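PDB 4IUY: short chain dehydrogenase/reductase from Acinetobacter baumannii, which probably catalyses nicotinamide-dependent oxidation or reduction, as in other short-chain dehydrogenases/reductases of this Rossmann fold. Local coordinates for residues 161-169 and 178-189; 205-213 and 237-247. All blocks are in the same frame, centred on the assembly; numbering follows the deposited sequence.

Contact 1: residues 161-169 and 178-189; sequences INITSILSQ and YCASKAGLRHLT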
ATOM      1  N   ILE D 161     -18.579   7.545   7.333  1.00 35.69           N
ATOM      2  CA  ILE D 161     -17.713   6.481   7.791  1.00 37.97           C
ATOM      3  C   ILE D 161     -18.123   5.177   7.085  1.00 44.07           C
ATOM      4  O   ILE D 161     -19.279   4.735   7.208  1.00 37.65           O
ATOM      5  CB  ILE D 161     -17.817   6.283   9.317  1.00 38.00           C
ATOM      6  CG1 ILE D 161     -17.566   7.589  10.072  1.00 35.42           C
ATOM      7  CG2 ILE D 161     -16.897   5.176   9.801  1.00 37.80           C
ATOM      8  CD1 ILE D 161     -17.866   7.447  11.579  1.00 35.62           C
ATOM      9  N   ASN D 162     -17.198   4.591   6.321  1.00 35.44           N
ATOM     10  CA  ASN D 162     -17.424   3.302   5.671  1.00 34.17           C
ATOM     11  C   ASN D 162     -16.842   2.177   6.482  1.00 33.78           C
ATOM     12  O   ASN D 162     -15.656   2.168   6.797  1.00 45.41           O
ATOM     13  CB  ASN D 162     -16.813   3.281   4.250  1.00 35.09           C
ATOM     14  CG  ASN D 162     -17.540   4.232   3.281  1.00 43.98           C
ATOM     15  OD1 ASN D 162     -18.766   4.351   3.333  1.00 38.44           O
ATOM     16  ND2 ASN D 162     -16.789   4.908   2.405  1.00 34.89           N
ATOM     17  N   ILE D 163     -17.667   1.214   6.847  1.00 42.99           N
ATOM     18  CA  ILE D 163     -17.089   0.057   7.482  1.00 38.22           C
ATOM     19  C   ILE D 163     -16.602  -0.882   6.394  1.00 42.14           C
ATOM     20  O   ILE D 163     -17.397  -1.456   5.635  1.00 34.10           O
ATOM     21  CB  ILE D 163     -18.055  -0.665   8.410  1.00 36.31           C
ATOM     22  CG1 ILE D 163     -18.712   0.325   9.365  1.00 39.49           C
ATOM     23  CG2 ILE D 163     -17.299  -1.747   9.165  1.00 34.20           C
ATOM     24  CD1 ILE D 163     -17.736   1.144  10.143  1.00 35.31           C
ATOM     25  N   THR D 164     -15.285  -1.008   6.281  1.00 37.76           N
ATOM     26  CA  THR D 164     -14.749  -1.961   5.320  1.00 37.47           C
ATOM     27  C   THR D 164     -14.429  -3.281   6.030  1.00 33.58           C
ATOM     28  O   THR D 164     -15.332  -3.956   6.502  1.00 49.44           O
ATOM     29  CB  THR D 164     -13.545  -1.366   4.528  1.00 48.78           C
ATOM     30  OG1 THR D 164     -12.450  -1.033   5.397  1.00 42.03           O
ATOM     31  CG2 THR D 164     -14.019  -0.118   3.769  1.00 44.30           C
ATOM     32  N   SER D 165     -13.146  -3.615   6.114  1.00 39.69           N
ATOM     33  CA  SER D 165     -12.653  -4.902   6.598  1.00 37.99           C
ATOM     34  C   SER D 165     -11.157  -4.927   6.308  1.00 39.02           C
ATOM     35  O   SER D 165     -10.694  -4.315   5.339  1.00 36.22           O
ATOM     36  CB  SER D 165     -13.303  -6.048   5.818  1.00 36.55           C
ATOM     37  OG  SER D 165     -12.687  -7.298   6.104  1.00 36.73           O
ATOM     38  N   ILE D 166     -10.393  -5.646   7.112  1.00 33.91           N
ATOM     39  CA  ILE D 166      -8.980  -5.814   6.791  1.00 43.26           C
ATOM     40  C   ILE D 166      -8.832  -6.602   5.503  1.00 34.13           C
ATOM     41  O   ILE D 166      -7.785  -6.597   4.876  1.00 43.21           O
ATOM     42  CB  ILE D 166      -8.175  -6.457   7.922  1.00 38.93           C
ATOM     43  CG1 ILE D 166      -8.726  -7.830   8.284  1.00 35.14           C
ATOM     44  CG2 ILE D 166      -8.137  -5.547   9.141  1.00 34.34           C
ATOM     45  CD1 ILE D 166      -7.799  -8.587   9.296  1.00 41.14           C
ATOM     46  N   LEU D 167      -9.908  -7.267   5.104  1.00 37.90           N
ATOM     47  CA  LEU D 167      -9.943  -7.974   3.829  1.00 34.73           C
ATOM     48  C   LEU D 167      -9.979  -7.043   2.622  1.00 34.34           C
ATOM     49  O   LEU D 167      -9.984  -7.485   1.487  1.00 42.28           O
ATOM     50  CB  LEU D 167     -11.119  -8.941   3.785  1.00 35.36           C
ATOM     51  CG  LEU D 167     -10.893 -10.117   4.747  1.00 43.08           C
ATOM     52  CD1 LEU D 167     -12.028 -11.084   4.658  1.00 36.89           C
ATOM     53  CD2 LEU D 167      -9.543 -10.833   4.470  1.00 38.75           C
ATOM     54  N   SER D 168     -10.020  -5.745   2.865  1.00 39.51           N
ATOM     55  CA  SER D 168      -9.921  -4.800   1.775  1.00 33.59           C
ATOM     56  C   SER D 168      -8.464  -4.797   1.265  1.00 41.39           C
ATOM     57  O   SER D 168      -8.216  -4.413   0.137  1.00 49.81           O
ATOM     58  CB  SER D 168     -10.366  -3.412   2.230  1.00 33.22           C
ATOM     59  OG  SER D 168      -9.447  -2.863   3.155  1.00 34.56           O
ATOM     60  N   GLN D 169      -7.514  -5.259   2.092  1.00 37.69           N
ATOM     61  CA  GLN D 169      -6.112  -5.353   1.661  1.00 44.06           C
ATOM     62  C   GLN D 169      -5.489  -6.725   1.901  1.00 41.44           C
ATOM     63  O   GLN D 169      -4.564  -7.097   1.222  1.00 39.89           O
ATOM     64  CB  GLN D 169      -5.239  -4.293   2.345  1.00 35.50           C
ATOM     65  CG  GLN D 169      -5.661  -2.844   2.117  1.00 35.63           C
ATOM     66  CD  GLN D 169      -4.675  -1.853   2.723  1.00 45.02           C
ATOM     67  OE1 GLN D 169      -4.558  -1.732   3.947  1.00 54.67           O
ATOM     68  NE2 GLN D 169      -3.953  -1.153   1.868  1.00 33.47           N
ATOM     69  N   TYR D 178     -16.320 -10.813  -1.581  1.00 39.37           N
ATOM     70  CA  TYR D 178     -16.222  -9.930  -0.418  1.00 37.90           C
ATOM     71  C   TYR D 178     -14.914  -9.109  -0.459  1.00 38.01           C
ATOM     72  O   TYR D 178     -14.942  -7.895  -0.262  1.00 42.98           O
ATOM     73  CB  TYR D 178     -16.311 -10.769   0.851  1.00 38.20           C
ATOM     74  CG  TYR D 178     -16.310 -10.015   2.151  1.00 49.96           C
ATOM     75  CD1 TYR D 178     -17.511  -9.611   2.739  1.00 40.26           C
ATOM     76  CD2 TYR D 178     -15.113  -9.752   2.834  1.00 43.93           C
ATOM     77  CE1 TYR D 178     -17.526  -8.959   3.937  1.00 37.07           C
ATOM     78  CE2 TYR D 178     -15.124  -9.095   4.041  1.00 37.77           C
ATOM     79  CZ  TYR D 178     -16.345  -8.710   4.593  1.00 39.42           C
ATOM     80  OH  TYR D 178     -16.389  -8.061   5.802  1.00 43.50           O
ATOM     81  N   CYS D 179     -13.784  -9.777  -0.693  1.00 37.01           N
ATOM     82  CA  CYS D 179     -12.484  -9.093  -0.830  1.00 39.90           C
ATOM     83  C   CYS D 179     -12.497  -8.060  -1.946  1.00 38.22           C
ATOM     84  O   CYS D 179     -12.000  -6.949  -1.765  1.00 39.99           O
ATOM     85  CB  CYS D 179     -11.343 -10.093  -1.089  1.00 38.60           C
ATOM     86  SG  CYS D 179     -10.942 -11.075   0.390  1.00 42.83           S
ATOM     87  N   ALA D 180     -13.044  -8.426  -3.104  1.00 36.79           N
ATOM     88  CA  ALA D 180     -13.087  -7.474  -4.215  1.00 50.82           C
ATOM     89  C   ALA D 180     -13.916  -6.228  -3.834  1.00 52.07           C
ATOM     90  O   ALA D 180     -13.510  -5.089  -4.098  1.00 40.93           O
ATOM     91  CB  ALA D 180     -13.625  -8.138  -5.480  1.00 37.86           C
ATOM     92  N   SER D 181     -15.074  -6.454  -3.208  1.00 48.11           N
ATOM     93  CA  SER D 181     -15.986  -5.370  -2.883  1.00 40.38           C
ATOM     94  C   SER D 181     -15.394  -4.449  -1.815  1.00 44.85           C
ATOM     95  O   SER D 181     -15.493  -3.215  -1.922  1.00 44.24           O
ATOM     96  CB  SER D 181     -17.364  -5.928  -2.479  1.00 41.63           C
ATOM     97  OG  SER D 181     -17.299  -6.649  -1.255  1.00 49.34           O
ATOM     98  N   LYS D 182     -14.755  -5.042  -0.808  1.00 35.17           N
ATOM     99  CA  LYS D 182     -14.124  -4.255   0.255  1.00 36.01           C
ATOM    100  C   LYS D 182     -12.942  -3.396  -0.237  1.00 39.50           C
ATOM    101  O   LYS D 182     -12.810  -2.236   0.161  1.00 39.79           O
ATOM    102  CB  LYS D 182     -13.668  -5.157   1.406  1.00 34.35           C
ATOM    103  CG  LYS D 182     -14.821  -5.772   2.195  1.00 34.75           C
ATOM    104  CD  LYS D 182     -15.813  -4.752   2.707  1.00 34.62           C
ATOM    105  CE  LYS D 182     -16.822  -5.389   3.654  1.00 35.07           C
ATOM    106  NZ  LYS D 182     -17.680  -4.372   4.394  1.00 34.97           N
ATOM    107  N   ALA D 183     -12.085  -3.958  -1.087  1.00 34.26           N
ATOM    108  CA  ALA D 183     -11.022  -3.158  -1.708  1.00 42.69           C
ATOM    109  C   ALA D 183     -11.652  -2.050  -2.560  1.00 44.87           C
ATOM    110  O   ALA D 183     -11.131  -0.933  -2.630  1.00 44.47           O
ATOM    111  CB  ALA D 183     -10.117  -4.016  -2.580  1.00 34.42           C
ATOM    112  N   GLY D 184     -12.743  -2.373  -3.244  1.00 34.90           N
ATOM    113  CA  GLY D 184     -13.443  -1.361  -4.014  1.00 36.63           C
ATOM    114  C   GLY D 184     -13.927  -0.220  -3.129  1.00 36.19           C
ATOM    115  O   GLY D 184     -13.804   0.945  -3.488  1.00 38.52           O
ATOM    116  N   LEU D 185     -14.530  -0.570  -1.994  1.00 34.79           N
ATOM    117  CA  LEU D 185     -15.055   0.419  -1.073  1.00 40.43           C
ATOM    118  C   LEU D 185     -13.925   1.238  -0.450  1.00 42.22           C
ATOM    119  O   LEU D 185     -14.038   2.469  -0.317  1.00 36.03           O
ATOM    120  CB  LEU D 185     -15.904  -0.245   0.006  1.00 34.53           C
ATOM    121  CG  LEU D 185     -16.567   0.680   1.025  1.00 42.86           C
ATOM    122  CD1 LEU D 185     -17.448   1.711   0.359  1.00 35.10           C
ATOM    123  CD2 LEU D 185     -17.323  -0.103   2.114  1.00 34.48           C
ATOM    124  N   ARG D 186     -12.815   0.570  -0.141  1.00 35.28           N
ATOM    125  CA  ARG D 186     -11.654   1.260   0.425  1.00 36.07           C
ATOM    126  C   ARG D 186     -11.155   2.359  -0.508  1.00 37.82           C
ATOM    127  O   ARG D 186     -10.925   3.489  -0.084  1.00 36.18           O
ATOM    128  CB  ARG D 186     -10.506   0.291   0.727  1.00 37.43           C
ATOM    129  CG  ARG D 186      -9.306   0.973   1.378  1.00 33.02           C
ATOM    130  CD  ARG D 186      -8.114   0.015   1.510  1.00 46.57           C
ATOM    131  NE  ARG D 186      -7.180   0.531   2.504  1.00 46.97           N
ATOM    132  CZ  ARG D 186      -6.218   1.414   2.249  1.00 46.33           C
ATOM    133  NH1 ARG D 186      -6.040   1.882   1.010  1.00 42.20           N
ATOM    134  NH2 ARG D 186      -5.435   1.833   3.239  1.00 39.00           N
ATOM    135  N   HIS D 187     -10.995   2.048  -1.784  1.00 34.13           N
ATOM    136  CA  HIS D 187     -10.487   3.074  -2.679  1.00 38.07           C
ATOM    137  C   HIS D 187     -11.531   4.167  -2.956  1.00 35.18           C
ATOM    138  O   HIS D 187     -11.171   5.337  -3.158  1.00 40.28           O
ATOM    139  CB  HIS D 187      -9.985   2.471  -3.988  1.00 35.55           C
ATOM    140  CG  HIS D 187      -9.147   3.404  -4.800  1.00 35.52           C
ATOM    141  ND1 HIS D 187      -8.252   4.283  -4.226  1.00 38.60           N
ATOM    142  CD2 HIS D 187      -9.019   3.558  -6.141  1.00 37.24           C
ATOM    143  CE1 HIS D 187      -7.631   4.962  -5.178  1.00 40.62           C
ATOM    144  NE2 HIS D 187      -8.065   4.529  -6.349  1.00 37.79           N
ATOM    145  N   LEU D 188     -12.806   3.779  -2.958  1.00 35.31           N
ATOM    146  CA  LEU D 188     -13.906   4.719  -3.158  1.00 35.97           C
ATOM    147  C   LEU D 188     -13.942   5.718  -2.008  1.00 42.76           C
ATOM    148  O   LEU D 188     -14.214   6.895  -2.209  1.00 42.15           O
ATOM    149  CB  LEU D 188     -15.248   3.987  -3.279  1.00 36.22           C
ATOM    150  CG  LEU D 188     -16.466   4.873  -3.620  1.00 44.09           C
ATOM    151  CD1 LEU D 188     -16.215   5.605  -4.928  1.00 41.78           C
ATOM    152  CD2 LEU D 188     -17.750   4.079  -3.707  1.00 37.48           C
ATOM    153  N   THR D 189     -13.650   5.235  -0.807  1.00 35.09           N
ATOM    154  CA  THR D 189     -13.518   6.100   0.345  1.00 43.43           C
ATOM    155  C   THR D 189     -12.487   7.216   0.055  1.00 40.63           C
ATOM    156  O   THR D 189     -12.766   8.405   0.252  1.00 48.72           O
ATOM    157  CB  THR D 189     -13.127   5.280   1.597  1.00 40.24           C
ATOM    158  OG1 THR D 189     -14.107   4.256   1.828  1.00 35.15           O
ATOM    159  CG2 THR D 189     -13.006   6.165   2.817  1.00 34.29           C
TER

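Contact 2: residues 205-213 and 237-247; sequences AIAPGYMIT and FVEFDDLNGPL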
ATOM      1  N   ALA D 205     -12.764   5.469   6.524  1.00 37.40           N
ATOM      2  CA  ALA D 205     -13.132   4.072   6.659  1.00 33.86           C
ATOM      3  C   ALA D 205     -12.594   3.463   7.938  1.00 36.56           C
ATOM      4  O   ALA D 205     -11.553   3.856   8.437  1.00 37.51           O
ATOM      5  CB  ALA D 205     -12.623   3.263   5.420  1.00 30.61           C
ATOM      6  N   ILE D 206     -13.313   2.479   8.451  1.00 40.20           N
ATOM      7  CA  ILE D 206     -12.822   1.642   9.517  1.00 36.08           C
ATOM      8  C   ILE D 206     -12.806   0.199   9.037  1.00 42.86           C
ATOM      9  O   ILE D 206     -13.804  -0.289   8.482  1.00 35.58           O
ATOM     10  CB  ILE D 206     -13.708   1.754  10.757  1.00 39.85           C
ATOM     11  CG1 ILE D 206     -13.606   3.185  11.300  1.00 37.35           C
ATOM     12  CG2 ILE D 206     -13.265   0.709  11.801  1.00 34.81           C
ATOM     13  CD1 ILE D 206     -14.626   3.538  12.368  1.00 35.71           C
ATOM     14  N   ALA D 207     -11.674  -0.469   9.244  1.00 35.59           N
ATOM     15  CA  ALA D 207     -11.468  -1.838   8.791  1.00 30.60           C
ATOM     16  C   ALA D 207     -11.297  -2.774   9.987  1.00 38.56           C
ATOM     17  O   ALA D 207     -10.205  -2.924  10.515  1.00 40.57           O
ATOM     18  CB  ALA D 207     -10.225  -1.913   7.877  1.00 32.65           C
ATOM     19  N   PRO D 208     -12.387  -3.404  10.425  1.00 38.87           N
ATOM     20  CA  PRO D 208     -12.282  -4.331  11.551  1.00 40.59           C
ATOM     21  C   PRO D 208     -11.583  -5.615  11.124  1.00 40.37           C
ATOM     22  O   PRO D 208     -11.713  -5.992   9.956  1.00 37.26           O
ATOM     23  CB  PRO D 208     -13.753  -4.653  11.878  1.00 33.54           C
ATOM     24  CG  PRO D 208     -14.558  -3.667  11.101  1.00 42.25           C
ATOM     25  CD  PRO D 208     -13.764  -3.313   9.912  1.00 32.46           C
ATOM     26  N   GLY D 209     -10.887  -6.276  12.051  1.00 38.26           N
ATOM     27  CA  GLY D 209     -10.449  -7.652  11.840  1.00 34.06           C
ATOM     28  C   GLY D 209     -11.600  -8.614  12.082  1.00 35.50           C
ATOM     29  O   GLY D 209     -12.748  -8.222  11.981  1.00 46.72           O
ATOM     30  N   TYR D 210     -11.310  -9.866  12.420  1.00 37.22           N
ATOM     31  CA  TYR D 210     -12.360 -10.830  12.696  1.00 40.23           C
ATOM     32  C   TYR D 210     -13.008 -10.586  14.042  1.00 46.50           C
ATOM     33  O   TYR D 210     -12.360 -10.621  15.087  1.00 49.94           O
ATOM     34  CB  TYR D 210     -11.839 -12.261  12.615  1.00 46.52           C
ATOM     35  CG  TYR D 210     -11.500 -12.700  11.212  1.00 58.08           C
ATOM     36  CD1 TYR D 210     -12.465 -13.275  10.389  1.00 68.81           C
ATOM     37  CD2 TYR D 210     -10.224 -12.530  10.700  1.00 55.16           C
ATOM     38  CE1 TYR D 210     -12.147 -13.683   9.089  1.00 72.45           C
ATOM     39  CE2 TYR D 210      -9.905 -12.924   9.406  1.00 43.09           C
ATOM     40  CZ  TYR D 210     -10.853 -13.501   8.615  1.00 58.88           C
ATOM     41  OH  TYR D 210     -10.502 -13.878   7.341  1.00 64.62           O
HETATM   42  N   MSE D 211     -14.305 -10.332  14.004  1.00 47.45           N
HETATM   43  CA  MSE D 211     -15.029 -10.035  15.224  1.00 53.89           C
HETATM   44  C   MSE D 211     -15.722 -11.248  15.744  1.00 58.20           C
HETATM   45  O   MSE D 211     -16.350 -11.988  14.988  1.00 56.23           O
HETATM   46  CB  MSE D 211     -16.024  -8.919  14.997  1.00 50.35           C
HETATM   47  CG  MSE D 211     -15.291  -7.645  14.677  1.00 53.66           C
HETATM   48 SE   MSE D 211     -16.490  -6.265  14.177  0.85 59.80          SE
HETATM   49  CE  MSE D 211     -17.031  -6.867  12.413  1.00 44.81           C
ATOM     50  N   ILE D 212     -15.584 -11.464  17.044  1.00 66.52           N
ATOM     51  CA  ILE D 212     -16.253 -12.578  17.665  1.00 83.00           C
ATOM     52  C   ILE D 212     -17.780 -12.363  17.639  1.00 95.17           C
ATOM     53  O   ILE D 212     -18.348 -11.605  18.437  1.00 92.81           O
ATOM     54  CB  ILE D 212     -15.645 -12.887  19.051  1.00 84.62           C
ATOM     55  CG1 ILE D 212     -16.475 -13.970  19.736  1.00 94.94           C
ATOM     56  CG2 ILE D 212     -15.523 -11.619  19.895  1.00 73.22           C
ATOM     57  CD1 ILE D 212     -16.562 -15.244  18.924  1.00100.26           C
ATOM     58  N   THR D 213     -18.410 -13.000  16.650  1.00104.17           N
ATOM     59  CA  THR D 213     -19.847 -12.896  16.417  1.00117.45           C
ATOM     60  C   THR D 213     -20.456 -14.293  16.301  1.00136.85           C
ATOM     61  O   THR D 213     -19.740 -15.299  16.392  1.00144.76           O
ATOM     62  CB  THR D 213     -20.174 -12.124  15.124  1.00116.15           C
ATOM     63  OG1 THR D 213     -19.830 -12.918  13.983  1.00117.70           O
ATOM     64  CG2 THR D 213     -19.431 -10.797  15.074  1.00111.43           C
ATOM     65  N   PHE D 237      -9.514 -12.002  19.133  1.00 41.70           N
ATOM     66  CA  PHE D 237     -10.358 -11.520  18.062  1.00 49.48           C
ATOM     67  C   PHE D 237     -10.815 -10.122  18.462  1.00 45.06           C
ATOM     68  O   PHE D 237     -10.656  -9.705  19.604  1.00 40.15           O
ATOM     69  CB  PHE D 237     -11.546 -12.466  17.808  1.00 46.38           C
ATOM     70  CG  PHE D 237     -11.145 -13.789  17.216  1.00 43.34           C
ATOM     71  CD1 PHE D 237     -10.520 -13.844  15.976  1.00 43.82           C
ATOM     72  CD2 PHE D 237     -11.387 -14.972  17.889  1.00 48.25           C
ATOM     73  CE1 PHE D 237     -10.140 -15.060  15.423  1.00 47.57           C
ATOM     74  CE2 PHE D 237     -11.011 -16.190  17.343  1.00 48.05           C
ATOM     75  CZ  PHE D 237     -10.386 -16.234  16.109  1.00 45.88           C
ATOM     76  N   VAL D 238     -11.360  -9.405  17.500  1.00 46.36           N
ATOM     77  CA  VAL D 238     -11.797  -8.027  17.688  1.00 42.67           C
ATOM     78  C   VAL D 238     -13.072  -7.957  18.500  1.00 38.95           C
ATOM     79  O   VAL D 238     -13.990  -8.732  18.271  1.00 50.69           O
ATOM     80  CB  VAL D 238     -12.004  -7.377  16.324  1.00 39.06           C
ATOM     81  CG1 VAL D 238     -12.504  -5.944  16.465  1.00 35.63           C
ATOM     82  CG2 VAL D 238     -10.679  -7.497  15.491  1.00 35.34           C
ATOM     83  N   GLU D 239     -13.081  -7.098  19.515  1.00 44.24           N
ATOM     84  CA  GLU D 239     -14.289  -6.815  20.291  1.00 43.03           C
ATOM     85  C   GLU D 239     -14.935  -5.561  19.743  1.00 40.66           C
ATOM     86  O   GLU D 239     -14.218  -4.643  19.326  1.00 38.03           O
ATOM     87  CB  GLU D 239     -13.937  -6.571  21.758  1.00 44.21           C
ATOM     88  CG  GLU D 239     -13.284  -7.758  22.448  1.00 50.90           C
ATOM     89  CD  GLU D 239     -14.270  -8.848  22.813  1.00 68.62           C
ATOM     90  OE1 GLU D 239     -15.490  -8.638  22.648  1.00 82.09           O
ATOM     91  OE2 GLU D 239     -13.827  -9.922  23.274  1.00 77.64           O
ATOM     92  N   PHE D 240     -16.266  -5.476  19.820  1.00 40.52           N
ATOM     93  CA  PHE D 240     -17.004  -4.285  19.349  1.00 40.28           C
ATOM     94  C   PHE D 240     -16.456  -2.994  19.978  1.00 39.46           C
ATOM     95  O   PHE D 240     -16.328  -1.978  19.320  1.00 51.25           O
ATOM     96  CB  PHE D 240     -18.492  -4.425  19.677  1.00 44.56           C
ATOM     97  CG  PHE D 240     -19.227  -5.401  18.796  1.00 46.46           C
ATOM     98  CD1 PHE D 240     -18.722  -5.756  17.550  1.00 46.95           C
ATOM     99  CD2 PHE D 240     -20.416  -5.980  19.229  1.00 44.45           C
ATOM    100  CE1 PHE D 240     -19.393  -6.642  16.752  1.00 44.89           C
ATOM    101  CE2 PHE D 240     -21.099  -6.877  18.438  1.00 45.32           C
ATOM    102  CZ  PHE D 240     -20.594  -7.204  17.192  1.00 48.02           C
ATOM    103  N   ASP D 241     -16.143  -3.061  21.266  1.00 42.85           N
ATOM    104  CA  ASP D 241     -15.572  -1.947  22.006  1.00 45.64           C
ATOM    105  C   ASP D 241     -14.277  -1.418  21.422  1.00 49.98           C
ATOM    106  O   ASP D 241     -13.965  -0.229  21.597  1.00 42.66           O
ATOM    107  CB  ASP D 241     -15.326  -2.328  23.473  1.00 49.64           C
ATOM    108  CG  ASP D 241     -16.572  -2.245  24.311  1.00 63.49           C
ATOM    109  OD1 ASP D 241     -17.505  -1.504  23.923  1.00 71.92           O
ATOM    110  OD2 ASP D 241     -16.607  -2.894  25.373  1.00 67.35           O
ATOM    111  N   ASP D 242     -13.532  -2.280  20.719  1.00 37.88           N
ATOM    112  CA  ASP D 242     -12.277  -1.829  20.111  1.00 36.45           C
ATOM    113  C   ASP D 242     -12.520  -0.723  19.080  1.00 43.70           C
ATOM    114  O   ASP D 242     -11.594   0.032  18.772  1.00 36.44           O
ATOM    115  CB  ASP D 242     -11.515  -2.997  19.459  1.00 35.88           C
ATOM    116  CG  ASP D 242     -11.014  -4.018  20.482  1.00 49.67           C
ATOM    117  OD1 ASP D 242     -10.847  -3.644  21.668  1.00 52.59           O
ATOM    118  OD2 ASP D 242     -10.791  -5.197  20.096  1.00 37.59           O
ATOM    119  N   LEU D 243     -13.756  -0.640  18.576  1.00 35.51           N
ATOM    120  CA  LEU D 243     -14.151   0.283  17.502  1.00 39.30           C
ATOM    121  C   LEU D 243     -14.633   1.657  17.974  1.00 37.84           C
ATOM    122  O   LEU D 243     -14.744   2.603  17.189  1.00 41.85           O
ATOM    123  CB  LEU D 243     -15.272  -0.344  16.645  1.00 36.82           C
ATOM    124  CG  LEU D 243     -14.910  -1.754  16.173  1.00 42.99           C
ATOM    125  CD1 LEU D 243     -16.037  -2.368  15.340  1.00 47.22           C
ATOM    126  CD2 LEU D 243     -13.601  -1.701  15.400  1.00 37.67           C
ATOM    127  N   ASN D 244     -14.943   1.750  19.252  1.00 36.57           N
ATOM    128  CA  ASN D 244     -15.517   2.957  19.802  1.00 42.04           C
ATOM    129  C   ASN D 244     -14.670   4.192  19.537  1.00 42.97           C
ATOM    130  O   ASN D 244     -15.161   5.193  19.004  1.00 48.59           O
ATOM    131  CB  ASN D 244     -15.816   2.753  21.285  1.00 39.31           C
ATOM    132  CG  ASN D 244     -16.934   1.718  21.509  1.00 44.23           C
ATOM    133  OD1 ASN D 244     -17.444   1.123  20.560  1.00 47.66           O
ATOM    134  ND2 ASN D 244     -17.297   1.494  22.760  1.00 45.49           N
ATOM    135  N   GLY D 245     -13.386   4.096  19.866  1.00 44.04           N
ATOM    136  CA  GLY D 245     -12.473   5.208  19.683  1.00 37.24           C
ATOM    137  C   GLY D 245     -12.408   5.728  18.257  1.00 35.01           C
ATOM    138  O   GLY D 245     -12.583   6.919  18.037  1.00 35.36           O
ATOM    139  N   PRO D 246     -12.105   4.852  17.289  1.00 34.34           N
ATOM    140  CA  PRO D 246     -12.093   5.284  15.886  1.00 32.87           C
ATOM    141  C   PRO D 246     -13.449   5.838  15.403  1.00 39.88           C
ATOM    142  O   PRO D 246     -13.476   6.800  14.635  1.00 46.17           O
ATOM    143  CB  PRO D 246     -11.748   3.999  15.130  1.00 32.96           C
ATOM    144  CG  PRO D 246     -10.993   3.165  16.102  1.00 33.34           C
ATOM    145  CD  PRO D 246     -11.594   3.468  17.454  1.00 33.69           C
ATOM    146  N   LEU D 247     -14.549   5.237  15.841  1.00 42.87           N
ATOM    147  CA  LEU D 247     -15.896   5.696  15.443  1.00 47.33           C
ATOM    148  C   LEU D 247     -16.166   7.110  15.905  1.00 46.77           C
ATOM    149  O   LEU D 247     -16.691   7.924  15.149  1.00 41.15           O
ATOM    150  CB  LEU D 247     -16.989   4.771  15.983  1.00 41.34           C
ATOM    151  CG  LEU D 247     -17.205   3.460  15.227  1.00 42.24           C
ATOM    152  CD1 LEU D 247     -17.998   2.490  16.112  1.00 36.29           C
ATOM    153  CD2 LEU D 247     -17.928   3.713  13.912  1.00 37.36           C
TER

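Contact 1: residues 161-169 and 178-189
Asn-162 reaches from its strand to Thr-189, ND2 donating to OG1 (2.8 Å) almost within the amide plane, while Thr-189 OG1 also bonds to Leu-185 O. Ile-163 O and Thr-164 O both receive Lys-182 NZ, weakly in the first case. The bend at chi2 (-54°) turns the lysine chain toward these carbonyls, and NZ approaches from above the Thr-164 carbonyl plane, 45° out of it. Thr-164 CG2 packs on Leu-185 CD2 (3.7 Å). Ser-165 OG accepts from Leu-167 N, an ST turn, and lies at the Tyr-178 ring edge, while Lys-182 CG lies 3.8 Å above one ring face, toward the rim. Tyr-178 and Lys-182, one turn apart, form the family's Tyr-x-x-x-Lys signature, and Ser-165 matches the serine that joins them in catalysis in relatives. Leu-167 CD1 meets Tyr-178 CE2 (3.7 Å), and its CB meets Cys-179 SG. Small Ser-168 and Ala-183 let their CA atoms close to 4.0 Å. The Gln-169 amide stacks on the Arg-186 guanidinium, planes 12° apart; Arg-186 NE is salt-bridged to Glu-262, which also binds Thr-164 OG1 and Ser-168 OG. Strand 159-163 lies between strands 108-111 and 202-208, with helix 176-196 covering it beside helix 126-153.

Contact 2: residues 205-213 and 237-247
Met-211 (selenomethionine) and Val-238 face each other in a single backbone bridge, their CA atoms 4.5 Å apart. Val-238 N donates to Tyr-210 O (2.9 Å, N-H...O 159°) and Val-238 O receives a weak bond from Ile-212 N, so Val-238 is held by both neighbours of Met-211, the pattern of a parallel bridge. Gly-209 suits the approach because it has no side chain where Val-238 CG2 comes within 3.7 Å of its N.

Branched Val-238 packs beside the bridge, its CB against Met-211 CG (3.7 Å). With chi2 extended (173°), SE is carried out to the edge of the Phe-240 ring, 3.9 Å from CE1 and in the ring plane: a Met-aromatic contact in which the polarisable SE meets ring C-H groups. Leu-243 CD1 touches the same SE. On the other side of the bridge Phe-237 CD1 lies on Tyr-210 CB, and Glu-239 runs alongside Ile-212, which, like Thr-213, is poorly ordered. The CD1 end of buried Ile-206 rests against the helix, meeting Leu-247 CD2 (3.6 Å) and Pro-246 CB (4.0 Å).

Asp-242 OD2 accepts from Glu-239 N, tying the turn between them. In relatives the chain after Pro-208 and Gly-209, where strand gives way to loop, forms part of the substrate-binding region, probably so here too. Helix 244-251 packs against strands 202-208 and 262-265, on the face opposite helix 176-196, Leu-243 and Pro-246 touching Val-265. Phe-240 and Leu-243 also lean on Leu-39 of helix 38-49, while helix 217-221 covers Ile-212 and Phe-237.

Overall arrangement
Both contacts begin on neighbouring strands of one parallel sheet, 159-163 and 202-208, tied by probable backbone bonds from Thr-164 N to Ile-206 O and from Ile-206 N to Asn-162 O. Helix 176-196 connects the two strands in a beta-alpha-beta unit. Contact 1 is mostly buried and polar, with Ser-165, Tyr-178 and Lys-182 gathered at the likely active site and further polar pairs on either flank; the second subunit packs on its helix. Contact 2 is only partly buried and largely apolar; its loop end is less well ordered, and the third subunit touches its helical side. Helices 176-196 and 244-251 lie on opposite faces of the sheet: Asn-162 points to the first, Ile-161 touches the second.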